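Local coordinates for Di-haem cytochrome c peroxidase family protein (Burkholderia thailandensis E264, PDB 6NX0) that probably reduces hydrogen peroxide as a diheme c-type peroxidase, and displays an atypically stable bis-Fe(IV) state, at residues G143-Q148 against P330-L335; F155-A160 against L206-E211; F387-D392 against D471-R476. One frame throughout, in Å; residues are numbered along the deposited sequence.

How the interactions relate
Interaction 1 and interaction 2 are neighbours, their centres about 12 Å apart. Both use the long loop between helix 138-142 and strand 173-175, and they touch through P147 and S156 and through P144 and F155. Along the chain, interaction 2 lies wholly within the span that interaction 1 closes; interaction 3 follows in series. Its centre is about 15 Å from that of interaction 1, which it touches where P330 packs on F387, and about 23 Å from that of interaction 2. Together the contacts run from the pocket of heme c #1, across the junction of the two heme-bearing parts, to the N-terminal end of helix 390-399, which carries a ligand of heme c #2.

Interaction 1 of 3, residues G143-Q148 against P330-L335; sequences GPRVPQ and PRNRAL
V146 and L335 form the tightly packed end of this contact. The CG2 methyl of V146 lies 3.6 Å from CD2 of L335, the two side chains crossing at about a right angle, and the same CD2 reaches CB of P144 at 4.0 Å. All three side chains are buried. Beside them N332 spans the gap: its CG stands anti to the backbone N (chi1 -179°), and ND2 donates to the carbonyl O of P144 at 2.9 Å. That bond is bent, with an N-H...O angle of 141°, and ND2 also gives a hydrogen bond to N384 O, so ND2 has two carbonyl partners. The other end of the amide serves its own chain. OD1 accepts from A334 N at 2.9 Å, an Asx turn set inside the type I turn from N332 to L335, which L335 N closes on N332 O. R145 lays its guanidinium nearly parallel to this amide, 16° off, with ND2 over one face; NH2 comes no closer than 3.6 Å to OD1, and the bonds that hold the group go instead from NH2 to V386 O and from NE to G385 O. On the solvent side, exposed A334 adds a single CB contact, 3.5 Å from the carbonyl O of G143, where the chain leaves helix 138-142; no bond fixes it. P147 and Q148, farther along 143-148, touch heme c #1, whereas R145, N332 and P330 all bond to the 384-386 region just beyond H383, a residue of the heme c #2 site. The arrangement is thus a loop-to-loop junction between the two cytochrome c-like parts of a diheme peroxidase, built on an Asx turn whose asparagine amide bridges the seam.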
loop_
_atom_site.group_PDB
_atom_site.type_symbol
_atom_site.label_atom_id
_atom_site.label_comp_id
_atom_site.label_asym_id
_atom_site.label_seq_id
_atom_site.Cartn_x
_atom_site.Cartn_y
_atom_site.Cartn_z
ATOM N N GLY A 143 13.799 -15.903 -3.758
ATOM C CA GLY A 143 14.509 -14.878 -4.479
ATOM C C GLY A 143 14.132 -13.485 -4.003
ATOM O O GLY A 143 14.554 -13.041 -2.941
ATOM N N PRO A 144 13.315 -12.774 -4.785
ATOM C CA PRO A 144 13.141 -11.337 -4.537
ATOM C C PRO A 144 12.193 -10.965 -3.411
ATOM O O PRO A 144 12.207 -9.799 -2.984
ATOM C CB PRO A 144 12.600 -10.819 -5.874
ATOM C CG PRO A 144 12.012 -11.965 -6.519
ATOM C CD PRO A 144 12.794 -13.168 -6.099
ATOM N N ARG A 145 11.355 -11.886 -2.936
ATOM C CA ARG A 145 10.413 -11.611 -1.852
ATOM C C ARG A 145 9.388 -10.541 -2.227
ATOM O O ARG A 145 8.896 -9.796 -1.380
ATOM C CB ARG A 145 11.160 -11.228 -0.570
ATOM C CG ARG A 145 12.234 -12.260 -0.216
ATOM C CD ARG A 145 12.881 -11.988 1.143
ATOM N NE ARG A 145 13.539 -10.678 1.246
ATOM C CZ ARG A 145 14.784 -10.424 0.840
ATOM N NH1 ARG A 145 15.525 -11.373 0.284
ATOM N NH2 ARG A 145 15.304 -9.216 0.998
ATOM N N VAL A 146 9.065 -10.475 -3.513
ATOM C CA VAL A 146 7.919 -9.731 -4.022
ATOM C C VAL A 146 7.192 -10.660 -4.982
ATOM O O VAL A 146 7.754 -11.687 -5.384
ATOM C CB VAL A 146 8.340 -8.414 -4.710
ATOM C CG1 VAL A 146 9.120 -7.548 -3.769
ATOM C CG2 VAL A 146 9.142 -8.686 -5.968
ATOM N N PRO A 147 5.953 -10.346 -5.360
ATOM C CA PRO A 147 5.154 -11.312 -6.132
ATOM C C PRO A 147 5.802 -11.710 -7.441
ATOM O O PRO A 147 6.322 -10.872 -8.186
ATOM C CB PRO A 147 3.839 -10.574 -6.373
ATOM C CG PRO A 147 3.717 -9.650 -5.181
ATOM C CD PRO A 147 5.133 -9.211 -4.888
ATOM N N GLN A 148 5.698 -12.999 -7.741
ATOM C CA GLN A 148 5.984 -13.505 -9.082
ATOM C C GLN A 148 4.819 -13.216 -10.023
ATOM O O GLN A 148 3.645 -13.339 -9.652
ATOM C CB GLN A 148 6.249 -15.010 -9.038
ATOM C CG GLN A 148 6.680 -15.618 -10.370
ATOM C CD GLN A 148 6.864 -17.118 -10.298
ATOM O OE1 GLN A 148 7.029 -17.694 -9.217
ATOM N NE2 GLN A 148 6.826 -17.763 -11.452
ATOM N N PRO A 330 16.516 -0.352 3.420
ATOM C CA PRO A 330 17.679 -0.905 2.717
ATOM C C PRO A 330 17.330 -1.465 1.348
ATOM O O PRO A 330 16.217 -1.932 1.099
ATOM C CB PRO A 330 18.167 -2.016 3.649
ATOM C CG PRO A 330 17.639 -1.613 5.009
ATOM C CD PRO A 330 16.310 -0.989 4.726
ATOM N N ARG A 331 18.328 -1.429 0.464
ATOM C CA ARG A 331 18.185 -2.011 -0.862
ATOM C C ARG A 331 17.928 -3.510 -0.774
ATOM O O ARG A 331 18.587 -4.238 -0.019
ATOM C CB ARG A 331 19.454 -1.747 -1.665
ATOM C CG ARG A 331 19.375 -2.127 -3.157
ATOM C CD ARG A 331 20.643 -1.625 -3.809
ATOM N NE ARG A 331 20.790 -1.827 -5.249
ATOM C CZ ARG A 331 20.373 -0.974 -6.177
ATOM N NH1 ARG A 331 19.683 0.118 -5.833
ATOM N NH2 ARG A 331 20.635 -1.206 -7.464
ATOM N N ASN A 332 16.973 -3.978 -1.572
ATOM C CA ASN A 332 16.739 -5.409 -1.730
ATOM C C ASN A 332 17.616 -5.867 -2.884
ATOM O O ASN A 332 17.278 -5.659 -4.053
ATOM C CB ASN A 332 15.269 -5.709 -1.998
ATOM C CG ASN A 332 15.012 -7.193 -2.146
ATOM O OD1 ASN A 332 15.944 -7.966 -2.342
ATOM N ND2 ASN A 332 13.765 -7.600 -2.048
ATOM N N ARG A 333 18.758 -6.467 -2.551
ATOM C CA ARG A 333 19.740 -6.798 -3.564
ATOM C C ARG A 333 19.312 -7.983 -4.419
ATOM O O ARG A 333 19.976 -8.268 -5.433
ATOM C CB ARG A 333 21.091 -7.054 -2.893
ATOM C CG ARG A 333 21.639 -5.809 -2.181
ATOM C CD ARG A 333 22.809 -6.144 -1.262
ATOM N NE ARG A 333 22.383 -7.128 -0.270
ATOM C CZ ARG A 333 23.187 -7.784 0.559
ATOM N NH1 ARG A 333 24.494 -7.565 0.545
ATOM N NH2 ARG A 333 22.669 -8.662 1.409
ATOM N N ALA A 334 18.232 -8.664 -4.051
ATOM C CA ALA A 334 17.705 -9.774 -4.831
ATOM C C ALA A 334 16.622 -9.350 -5.825
ATOM O O ALA A 334 16.129 -10.200 -6.582
ATOM C CB ALA A 334 17.170 -10.863 -3.898
ATOM N N LEU A 335 16.223 -8.080 -5.855
ATOM C CA LEU A 335 15.278 -7.637 -6.871
ATOM C C LEU A 335 15.953 -7.548 -8.237
ATOM O O LEU A 335 17.027 -6.956 -8.349
ATOM C CB LEU A 335 14.703 -6.268 -6.532
ATOM C CG LEU A 335 13.538 -6.179 -5.582
ATOM C CD1 LEU A 335 13.217 -4.714 -5.308
ATOM C CD2 LEU A 335 12.288 -6.851 -6.146
#

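Interaction 2 of 3, residues F155-A160 against L206-E211; sequences FSRRNA and LFDPDE. With HEC (heme c), chain B.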
loop_
_atom_site.group_PDB
_atom_site.type_symbol
_atom_site.label_atom_id
_atom_site.label_comp_id
_atom_site.label_asym_id
_atom_site.label_seq_id
_atom_site.Cartn_x
_atom_site.Cartn_y
_atom_site.Cartn_z
ATOM N N PHE A 155 8.959 -10.995 -12.015
ATOM C CA PHE A 155 8.457 -10.559 -10.713
ATOM C C PHE A 155 8.035 -9.099 -10.769
ATOM O O PHE A 155 8.535 -8.315 -11.581
ATOM C CB PHE A 155 9.527 -10.733 -9.616
ATOM C CG PHE A 155 10.033 -12.144 -9.490
ATOM C CD1 PHE A 155 11.091 -12.577 -10.260
ATOM C CD2 PHE A 155 9.449 -13.034 -8.609
ATOM C CE1 PHE A 155 11.552 -13.869 -10.155
ATOM C CE2 PHE A 155 9.907 -14.329 -8.499
ATOM C CZ PHE A 155 10.955 -14.753 -9.295
ATOM N N SER A 156 7.087 -8.760 -9.901
ATOM C CA SER A 156 6.716 -7.373 -9.661
ATOM C C SER A 156 7.949 -6.536 -9.337
ATOM O O SER A 156 8.939 -7.038 -8.809
ATOM C CB SER A 156 5.717 -7.306 -8.491
ATOM O OG SER A 156 4.488 -7.924 -8.836
ATOM N N ARG A 157 7.863 -5.226 -9.614
ATOM C CA ARG A 157 8.954 -4.309 -9.284
ATOM C C ARG A 157 8.920 -3.875 -7.823
ATOM O O ARG A 157 9.938 -3.376 -7.314
ATOM C CB ARG A 157 8.900 -3.075 -10.185
ATOM C CG ARG A 157 9.241 -3.398 -11.652
ATOM C CD ARG A 157 9.050 -2.202 -12.602
ATOM N NE ARG A 157 7.834 -1.422 -12.355
ATOM C CZ ARG A 157 6.652 -1.612 -12.945
ATOM N NH1 ARG A 157 5.627 -0.819 -12.649
ATOM N NH2 ARG A 157 6.482 -2.594 -13.816
ATOM N N ARG A 158 7.784 -4.074 -7.151
ATOM C CA ARG A 158 7.575 -3.734 -5.761
ATOM C C ARG A 158 6.798 -4.858 -5.099
ATOM O O ARG A 158 6.238 -5.726 -5.764
ATOM C CB ARG A 158 6.800 -2.417 -5.595
ATOM C CG ARG A 158 7.544 -1.191 -6.099
ATOM C CD ARG A 158 6.809 0.130 -5.794
ATOM N NE ARG A 158 7.575 1.281 -6.248
ATOM C CZ ARG A 158 7.065 2.288 -6.946
ATOM N NH1 ARG A 158 5.758 2.331 -7.223
ATOM N NH2 ARG A 158 7.873 3.270 -7.343
ATOM N N ASN A 159 6.741 -4.801 -3.772
ATOM C CA ASN A 159 5.871 -5.681 -3.010
ATOM C C ASN A 159 4.426 -5.239 -3.177
ATOM O O ASN A 159 4.140 -4.064 -3.446
ATOM C CB ASN A 159 6.263 -5.652 -1.529
ATOM C CG ASN A 159 5.669 -6.797 -0.738
ATOM O OD1 ASN A 159 5.292 -7.837 -1.284
ATOM N ND2 ASN A 159 5.626 -6.627 0.582
ATOM N N ALA A 160 3.505 -6.188 -3.037
ATOM C CA ALA A 160 2.092 -5.840 -3.125
ATOM C C ALA A 160 1.488 -5.673 -1.742
ATOM O O ALA A 160 1.783 -6.474 -0.833
ATOM C CB ALA A 160 1.301 -6.915 -3.862
ATOM N N LEU A 206 -2.661 -5.451 -15.388
ATOM C CA LEU A 206 -3.151 -6.134 -16.583
ATOM C C LEU A 206 -2.118 -6.138 -17.707
ATOM O O LEU A 206 -1.995 -7.128 -18.422
ATOM C CB LEU A 206 -4.451 -5.504 -17.071
ATOM C CG LEU A 206 -5.712 -5.836 -16.271
ATOM C CD1 LEU A 206 -6.846 -4.934 -16.727
ATOM C CD2 LEU A 206 -6.102 -7.313 -16.388
ATOM N N PHE A 207 -1.392 -5.027 -17.909
ATOM C CA PHE A 207 -0.544 -4.902 -19.095
ATOM C C PHE A 207 0.945 -4.927 -18.790
ATOM O O PHE A 207 1.749 -4.896 -19.727
ATOM C CB PHE A 207 -0.941 -3.644 -19.873
ATOM C CG PHE A 207 -2.389 -3.636 -20.216
ATOM C CD1 PHE A 207 -2.898 -4.633 -21.024
ATOM C CD2 PHE A 207 -3.249 -2.692 -19.691
ATOM C CE1 PHE A 207 -4.256 -4.665 -21.357
ATOM C CE2 PHE A 207 -4.600 -2.715 -20.012
ATOM C CZ PHE A 207 -5.098 -3.712 -20.841
ATOM N N ASP A 208 1.326 -5.100 -17.528
ATOM C CA ASP A 208 2.734 -5.173 -17.145
ATOM C C ASP A 208 3.287 -6.534 -17.541
ATOM O O ASP A 208 2.764 -7.560 -17.092
ATOM C CB ASP A 208 2.818 -4.939 -15.640
ATOM C CG ASP A 208 4.230 -4.815 -15.097
ATOM O OD1 ASP A 208 5.203 -5.284 -15.713
ATOM O OD2 ASP A 208 4.329 -4.246 -13.976
ATOM N N PRO A 209 4.342 -6.602 -18.349
ATOM C CA PRO A 209 4.879 -7.922 -18.702
ATOM C C PRO A 209 5.427 -8.690 -17.509
ATOM O O PRO A 209 5.577 -9.914 -17.613
ATOM C CB PRO A 209 5.992 -7.620 -19.721
ATOM C CG PRO A 209 6.171 -6.166 -19.698
ATOM C CD PRO A 209 4.973 -5.517 -19.112
ATOM N N ASP A 210 5.751 -8.017 -16.407
ATOM C CA ASP A 210 6.258 -8.675 -15.205
ATOM C C ASP A 210 5.133 -9.101 -14.273
ATOM O O ASP A 210 5.396 -9.778 -13.273
ATOM C CB ASP A 210 7.225 -7.747 -14.460
ATOM C CG ASP A 210 8.545 -7.529 -15.221
ATOM O OD1 ASP A 210 8.972 -8.452 -15.935
ATOM O OD2 ASP A 210 9.121 -6.432 -15.099
ATOM N N GLU A 211 3.884 -8.749 -14.596
ATOM C CA GLU A 211 2.730 -9.154 -13.803
ATOM C C GLU A 211 1.784 -9.997 -14.659
ATOM O O GLU A 211 2.140 -11.122 -15.002
ATOM C CB GLU A 211 2.055 -7.926 -13.177
ATOM C CG GLU A 211 3.085 -7.198 -12.251
ATOM C CD GLU A 211 2.480 -6.155 -11.320
ATOM O OE1 GLU A 211 1.424 -5.606 -11.630
ATOM O OE2 GLU A 211 3.067 -5.859 -10.258
HETATM FE FE HEC B . -2.256 -5.534 -7.513
HETATM C CHA HEC B . -1.019 -2.685 -5.978
HETATM C CHB HEC B . -5.370 -4.183 -7.481
HETATM C CHC HEC B . -3.302 -7.837 -9.843
HETATM C CHD HEC B . 0.923 -6.848 -7.706
HETATM N NA HEC B . -3.047 -3.816 -6.775
HETATM C C1A HEC B . -2.369 -2.756 -6.207
HETATM C C2A HEC B . -3.324 -1.751 -5.833
HETATM C C3A HEC B . -4.539 -2.220 -6.152
HETATM C C4A HEC B . -4.382 -3.478 -6.836
HETATM C CMA HEC B . -5.866 -1.477 -6.039
HETATM C CAA HEC B . -2.978 -0.395 -5.190
HETATM C CBA HEC B . -3.109 -0.481 -3.679
HETATM C CGA HEC B . -2.635 0.758 -2.967
HETATM O O1A HEC B . -2.882 0.810 -1.726
HETATM O O2A HEC B . -1.908 1.593 -3.588
HETATM N NB HEC B . -3.980 -5.934 -8.505
HETATM C C1B HEC B . -5.162 -5.222 -8.353
HETATM C C2B HEC B . -6.145 -5.804 -9.226
HETATM C C3B HEC B . -5.555 -6.751 -9.963
HETATM C C4B HEC B . -4.197 -6.871 -9.490
HETATM C CMB HEC B . -7.597 -5.323 -9.318
HETATM C CAB HEC B . -6.178 -7.684 -11.022
HETATM C CBB HEC B . -6.594 -6.853 -12.261
HETATM N NC HEC B . -1.370 -7.051 -8.545
HETATM C C1C HEC B . -2.009 -7.913 -9.426
HETATM C C2C HEC B . -1.103 -9.014 -9.667
HETATM C C3C HEC B . 0.064 -8.783 -9.059
HETATM C C4C HEC B . -0.075 -7.519 -8.365
HETATM C CMC HEC B . -1.498 -10.298 -10.414
HETATM C CAC HEC B . 1.173 -9.808 -8.760
HETATM C CBC HEC B . 1.915 -10.229 -10.036
HETATM N ND HEC B . -0.424 -4.909 -6.903
HETATM C C1D HEC B . 0.768 -5.642 -7.070
HETATM C C2D HEC B . 1.861 -4.834 -6.595
HETATM C C3D HEC B . 1.280 -3.546 -6.134
HETATM C C4D HEC B . -0.138 -3.655 -6.342
HETATM C CMD HEC B . 3.332 -5.192 -6.684
HETATM C CAD HEC B . 2.043 -2.327 -5.580
HETATM C CBD HEC B . 2.741 -1.685 -6.757
HETATM C CGD HEC B . 3.217 -0.271 -6.475
HETATM O O1D HEC B . 3.022 0.210 -5.337
HETATM O O2D HEC B . 3.859 0.293 -7.406
HETATM O O HOH W 1 5.351 -4.178 -10.848
HETATM O O HOH W 2 -1.633 -4.308 -9.216
#
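In the pocket of heme c #1, on the side where a water ligates the iron, E211 lies over the rim of the porphyrin and S156 stands beyond its edge. S156 OG, anti to the carbonyl carbon (chi1 -66°), donates to E211 OE2 at 2.9 Å, meeting it on the anti side and 30° out of the carboxylate plane. A bridging water gives OE2 a second hydrogen at 2.9 Å, so two donors grip this oxygen and hold the carboxylate there, with OE2 3.5 Å from the meso carbon CHD. The same water accepts from R157 N and donates a longer bond to D208 OD2, tying both segments together; it also sits over the centre of one face of the R157 guanidinium. R157 bends at its third torsion, about CG-CD, and meets D208 tip to tip: NH2 and OD2 make a salt bridge at 2.7 Å, although as a hydrogen bond it is weak, with an N-H...O angle of 127°. D208 is itself steadied by its turn, OD1 accepting from D210 N at 2.9 Å in an Asx turn within the type I turn from D208 to E211. Next along, CB of D210 packs at 3.2 Å against the carbonyl O of F155, while its carboxylate turns to H154. On the heme side, R158 NH1 binds propionate oxygen O2D at 2.8 Å near the plane of the guanidinium, which D345 and D192 also hold. A separate water binds the iron at 2.2 Å, on the same face as the E211 carboxylate, with H126 as the protein ligand; on the opposite face A160 CB packs against C1D and C2D of one pyrrole. A glutamate positioned by a serine and an ordered water near a water-ligated heme is consistent with the peroxidatic site of the CCP/MauG family.

Interaction 3 of 3, residues F387-D392 against D471-R476; sequences FDTLRD and DGKAAR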
loop_
_atom_site.group_PDB
_atom_site.type_symbol
_atom_site.label_atom_id
_atom_site.label_comp_id
_atom_site.label_asym_id
_atom_site.label_seq_id
_atom_site.Cartn_x
_atom_site.Cartn_y
_atom_site.Cartn_z
ATOM N N PHE A 387 12.460 -6.738 4.089
ATOM C CA PHE A 387 12.425 -7.394 5.394
ATOM C C PHE A 387 11.474 -8.580 5.360
ATOM O O PHE A 387 10.402 -8.498 4.762
ATOM C CB PHE A 387 11.968 -6.430 6.485
ATOM C CG PHE A 387 12.883 -5.268 6.688
ATOM C CD1 PHE A 387 14.253 -5.457 6.839
ATOM C CD2 PHE A 387 12.387 -3.987 6.709
ATOM C CE1 PHE A 387 15.100 -4.370 7.021
ATOM C CE2 PHE A 387 13.240 -2.909 6.895
ATOM C CZ PHE A 387 14.580 -3.110 7.048
ATOM N N ASP A 388 11.864 -9.683 6.013
ATOM C CA ASP A 388 10.998 -10.858 6.061
ATOM C C ASP A 388 10.390 -11.102 7.434
ATOM O O ASP A 388 9.622 -12.055 7.587
ATOM C CB ASP A 388 11.723 -12.128 5.564
ATOM C CG ASP A 388 12.856 -12.586 6.456
ATOM O OD1 ASP A 388 13.155 -11.954 7.473
ATOM O OD2 ASP A 388 13.472 -13.630 6.119
ATOM N N THR A 389 10.621 -10.217 8.409
ATOM C CA THR A 389 9.915 -10.289 9.677
ATOM C C THR A 389 9.430 -8.912 10.075
ATOM O O THR A 389 10.102 -7.911 9.821
ATOM C CB THR A 389 10.768 -10.822 10.829
ATOM O OG1 THR A 389 11.766 -9.859 11.158
ATOM C CG2 THR A 389 11.434 -12.161 10.466
ATOM N N LEU A 390 8.262 -8.881 10.707
ATOM C CA LEU A 390 7.697 -7.630 11.179
ATOM C C LEU A 390 8.617 -6.968 12.193
ATOM O O LEU A 390 8.778 -5.743 12.191
ATOM C CB LEU A 390 6.322 -7.881 11.785
ATOM C CG LEU A 390 5.646 -6.658 12.419
ATOM C CD1 LEU A 390 5.494 -5.518 11.372
ATOM C CD2 LEU A 390 4.321 -7.019 13.028
ATOM N N ARG A 391 9.255 -7.760 13.064
ATOM C CA ARG A 391 10.115 -7.146 14.069
ATOM C C ARG A 391 11.271 -6.388 13.429
ATOM O O ARG A 391 11.654 -5.320 13.921
ATOM C CB ARG A 391 10.636 -8.180 15.064
ATOM C CG ARG A 391 11.267 -7.473 16.296
ATOM C CD ARG A 391 11.984 -8.394 17.241
ATOM N NE ARG A 391 12.392 -7.648 18.440
ATOM C CZ ARG A 391 13.480 -6.881 18.509
ATOM N NH1 ARG A 391 13.757 -6.238 19.646
ATOM N NH2 ARG A 391 14.294 -6.750 17.468
ATOM N N ASP A 392 11.827 -6.899 12.323
ATOM C CA ASP A 392 12.919 -6.198 11.656
ATOM C C ASP A 392 12.441 -4.874 11.080
ATOM O O ASP A 392 13.160 -3.872 11.144
ATOM C CB ASP A 392 13.533 -7.064 10.544
ATOM C CG ASP A 392 14.552 -8.065 11.057
ATOM O OD1 ASP A 392 14.852 -8.081 12.274
ATOM O OD2 ASP A 392 15.050 -8.846 10.226
ATOM N N ASP A 471 8.361 -12.619 17.110
ATOM C CA ASP A 471 9.546 -12.248 16.350
ATOM C C ASP A 471 9.737 -13.095 15.096
ATOM O O ASP A 471 10.782 -12.998 14.432
ATOM C CB ASP A 471 10.798 -12.337 17.218
ATOM C CG ASP A 471 10.975 -13.691 17.869
ATOM O OD1 ASP A 471 9.970 -14.366 18.186
ATOM O OD2 ASP A 471 12.145 -14.069 18.101
ATOM N N GLY A 472 8.758 -13.926 14.764
ATOM C CA GLY A 472 8.865 -14.859 13.672
ATOM C C GLY A 472 8.277 -14.345 12.376
ATOM O O GLY A 472 8.050 -13.141 12.181
ATOM N N LYS A 473 8.034 -15.288 11.475
ATOM C CA LYS A 473 7.573 -15.026 10.119
ATOM C C LYS A 473 6.142 -15.530 9.960
ATOM O O LYS A 473 5.743 -16.540 10.554
ATOM C CB LYS A 473 8.467 -15.729 9.100
ATOM C CG LYS A 473 9.905 -15.387 9.187
ATOM C CD LYS A 473 10.716 -16.238 8.231
ATOM C CE LYS A 473 12.167 -15.828 8.284
ATOM N NZ LYS A 473 12.979 -16.746 7.449
ATOM N N ALA A 474 5.373 -14.838 9.130
ATOM C CA ALA A 474 3.985 -15.214 8.914
ATOM C C ALA A 474 3.875 -16.622 8.329
ATOM O O ALA A 474 4.761 -17.099 7.618
ATOM C CB ALA A 474 3.305 -14.208 7.977
ATOM N N ALA A 475 2.751 -17.269 8.608
ATOM C CA ALA A 475 2.553 -18.642 8.161
ATOM C C ALA A 475 2.528 -18.710 6.640
ATOM O O ALA A 475 1.999 -17.821 5.963
ATOM C CB ALA A 475 1.249 -19.206 8.736
ATOM N N ARG A 476 3.072 -19.803 6.112
ATOM C CA ARG A 476 3.285 -20.037 4.697
ATOM C C ARG A 476 2.657 -21.371 4.325
ATOM O O ARG A 476 2.756 -22.335 5.091
ATOM C CB ARG A 476 4.782 -20.090 4.343
ATOM C CG ARG A 476 5.576 -18.833 4.679
ATOM C CD ARG A 476 7.045 -18.938 4.224
ATOM N NE ARG A 476 7.812 -17.745 4.602
ATOM C CZ ARG A 476 9.098 -17.549 4.316
ATOM N NH1 ARG A 476 9.781 -18.463 3.632
ATOM N NH2 ARG A 476 9.708 -16.439 4.719
HETATM O O HOH W 3 6.465 -12.378 7.976
HETATM O O HOH W 4 8.404 -13.926 6.098
HETATM O O HOH W 5 12.586 -10.828 13.669
HETATM O O HOH W 6 6.743 -11.370 10.563
HETATM O O HOH W 7 8.313 -10.589 13.591
#
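T389 overlaps the aliphatic stem of K473, its CG2 methyl lying 3.8 Å from K473 CG where the two side chains meet at a slant. K473 then runs on extended beyond CG and passes the carboxylate of D388: CE is 3.3 Å from OD2, and NZ makes a salt bridge with the same oxygen at 3.4 Å, a long one, on the surface of the protein. At the other end, CD of R391 packs loosely on CB of D471, 4.1 Å away. The touching parts run nearly antiparallel, 158° between their end-to-end directions, yet no direct hydrogen bond joins them; ordered waters do that work. One donates to G472 O and accepts from L390 N, and a second, also donating to G472 O, accepts from R391 N at 3.0 Å. A third donates to D471 O and pairs with T389 OG1. The first backbone N-H groups of helix 390-399 are thus met by water, both molecules donating in turn to the glycine carbonyl. T389 is the N-cap of that helix: OG1 lies between the backbone N and the carbonyl carbon (chi1 69°) and accepts from D392 N at 3.2 Å. The tail after helix 444-455 runs past the beginning of helix 390-399, which farther on supplies Y397, an axial ligand of heme c #2. R391 binds D444 and D448 of helix 444-455 through its guanidinium, and L390 packs on L454, so the two helices and the C-terminal tail meet around the start of helix 390-399.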